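Local atomic coordinates of EXOU (Pseudomonas aeruginosa, PDB entry 4AKX), a protein that is a type III secretion toxin, probably a phospholipase through its patatin-like domain, and forms a complex with the chaperone SpcU. Residues T492-A497 against S516-L521. Residues are numbered along the deposited sequence; the frame is centred on the assembly and turned at random.
Sequences TELTVA and SALQRL
Ala517 O is the best-held polar atom here, gripped by two backbone donors of its own helix, Arg520 N and Leu521 N. Across the interface a single, weak polar link forms: Arg520 NE gives its N-H to Glu493 OE2 at 3.4 Å, bent to 142°, as part of a salt bridge. The carboxylate oxygen meets the guanidinium at its edge and in its plane, although the two flat groups are turned 49° apart. Both side chains are long enough to reach over the helix pair at its outer margin: Glu493, with CG anti to the backbone N, runs out extended, and Arg520 crosses it at about a right angle. Beneath this bridge the small Ala517 suits the point of closest backbone approach, its CB lying 3.7 Å from Leu494 CA. Leu494 extends past it into the buried side, where its apolar fork suits two neighbours at once, CD1 meeting Leu518 CG at 4.2 Å and CD2 meeting Leu521 CD1 at 4.3 Å. The axes of 492-497 and 516-521 approach to 8.9 Å, nearly antiparallel (161°), as in a helical hairpin; they lie on helices 474-502 and 512-524 of the middle helical domain, with Leu494 also touching His546 of helix 544-552.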
loop_
_atom_site.group_PDB
_atom_site.type_symbol
_atom_site.label_atom_id
_atom_site.label_comp_id
_atom_site.label_asym_id
_atom_site.label_seq_id
_atom_site.Cartn_x
_atom_site.Cartn_y
_atom_site.Cartn_z
ATOM N N THR B 492 3.209 36.745 -42.594
ATOM C CA THR B 492 3.103 38.180 -42.862
ATOM C C THR B 492 1.781 38.486 -43.557
ATOM O O THR B 492 1.106 39.499 -43.259
ATOM C CB THR B 492 4.256 38.654 -43.758
ATOM O OG1 THR B 492 5.490 38.479 -43.058
ATOM C CG2 THR B 492 4.082 40.114 -44.160
ATOM N N GLU B 493 1.434 37.612 -44.507
ATOM C CA GLU B 493 0.284 37.823 -45.389
ATOM C C GLU B 493 -0.979 37.870 -44.510
ATOM O O GLU B 493 -1.835 38.750 -44.651
ATOM C CB GLU B 493 0.239 36.711 -46.445
ATOM C CG GLU B 493 -0.974 36.716 -47.360
ATOM C CD GLU B 493 -1.027 35.495 -48.304
ATOM O OE1 GLU B 493 0.008 34.784 -48.448
ATOM O OE2 GLU B 493 -2.111 35.232 -48.900
ATOM N N LEU B 494 -1.003 36.978 -43.518
ATOM C CA LEU B 494 -2.050 36.934 -42.524
ATOM C C LEU B 494 -2.076 38.150 -41.636
ATOM O O LEU B 494 -3.115 38.504 -41.133
ATOM C CB LEU B 494 -1.889 35.699 -41.659
ATOM C CG LEU B 494 -2.887 35.507 -40.522
ATOM C CD1 LEU B 494 -4.281 35.306 -41.074
ATOM C CD2 LEU B 494 -2.468 34.303 -39.673
ATOM N N THR B 495 -0.921 38.747 -41.386
ATOM C CA THR B 495 -0.839 39.907 -40.486
ATOM C C THR B 495 -1.349 41.169 -41.167
ATOM O O THR B 495 -2.020 42.003 -40.532
ATOM C CB THR B 495 0.587 40.111 -39.971
ATOM O OG1 THR B 495 1.016 38.897 -39.351
ATOM C CG2 THR B 495 0.633 41.204 -38.967
ATOM N N VAL B 496 -1.056 41.286 -42.465
ATOM C CA VAL B 496 -1.603 42.362 -43.292
ATOM C C VAL B 496 -3.111 42.324 -43.283
ATOM O O VAL B 496 -3.752 43.350 -43.324
ATOM C CB VAL B 496 -1.165 42.198 -44.747
ATOM C CG1 VAL B 496 -1.849 43.207 -45.638
ATOM C CG2 VAL B 496 0.329 42.290 -44.842
ATOM N N ALA B 497 -3.666 41.121 -43.288
ATOM C CA ALA B 497 -5.100 40.933 -43.225
ATOM C C ALA B 497 -5.695 41.423 -41.884
ATOM O O ALA B 497 -6.501 42.391 -41.852
ATOM C CB ALA B 497 -5.425 39.477 -43.470
ATOM N N SER B 516 -7.654 33.333 -46.896
ATOM C CA SER B 516 -6.728 32.961 -47.937
ATOM C C SER B 516 -5.395 32.607 -47.353
ATOM O O SER B 516 -4.728 31.664 -47.814
ATOM C CB SER B 516 -6.558 34.104 -48.878
ATOM O OG SER B 516 -7.825 34.465 -49.361
ATOM N N ALA B 517 -4.988 33.366 -46.343
ATOM C CA ALA B 517 -3.702 33.120 -45.717
ATOM C C ALA B 517 -3.819 31.907 -44.840
ATOM O O ALA B 517 -2.900 31.121 -44.771
ATOM C CB ALA B 517 -3.252 34.322 -44.906
ATOM N N LEU B 518 -4.944 31.756 -44.141
ATOM C CA LEU B 518 -5.140 30.543 -43.362
ATOM C C LEU B 518 -5.166 29.315 -44.272
ATOM O O LEU B 518 -4.666 28.238 -43.900
ATOM C CB LEU B 518 -6.383 30.636 -42.497
ATOM C CG LEU B 518 -6.223 31.570 -41.323
ATOM C CD1 LEU B 518 -7.542 32.035 -40.766
ATOM C CD2 LEU B 518 -5.403 30.854 -40.260
ATOM N N GLN B 519 -5.650 29.506 -45.500
ATOM C CA GLN B 519 -5.556 28.457 -46.524
ATOM C C GLN B 519 -4.133 28.129 -46.934
ATOM O O GLN B 519 -3.833 27.003 -47.300
ATOM C CB GLN B 519 -6.391 28.810 -47.734
ATOM C CG GLN B 519 -7.851 28.732 -47.377
ATOM C CD GLN B 519 -8.767 29.156 -48.479
ATOM O OE1 GLN B 519 -8.332 29.631 -49.513
ATOM N NE2 GLN B 519 -10.055 28.965 -48.268
ATOM N N ARG B 520 -3.261 29.125 -46.885
ATOM C CA ARG B 520 -1.923 28.928 -47.356
ATOM C C ARG B 520 -1.145 28.204 -46.302
ATOM O O ARG B 520 -0.277 27.377 -46.605
ATOM C CB ARG B 520 -1.268 30.256 -47.703
ATOM C CG ARG B 520 -1.459 30.631 -49.148
ATOM C CD ARG B 520 -0.674 31.873 -49.515
ATOM N NE ARG B 520 -1.255 32.501 -50.699
ATOM C CZ ARG B 520 -1.178 31.991 -51.920
ATOM N NH1 ARG B 520 -0.543 30.845 -52.130
ATOM N NH2 ARG B 520 -1.745 32.626 -52.935
ATOM N N LEU B 521 -1.478 28.509 -45.053
ATOM C CA LEU B 521 -0.882 27.848 -43.909
ATOM C C LEU B 521 -1.396 26.436 -43.828
ATOM O O LEU B 521 -0.601 25.517 -43.638
ATOM C CB LEU B 521 -1.230 28.568 -42.620
ATOM C CG LEU B 521 -0.591 29.926 -42.420
ATOM C CD1 LEU B 521 -1.053 30.496 -41.085
ATOM C CD2 LEU B 521 0.907 29.724 -42.449
#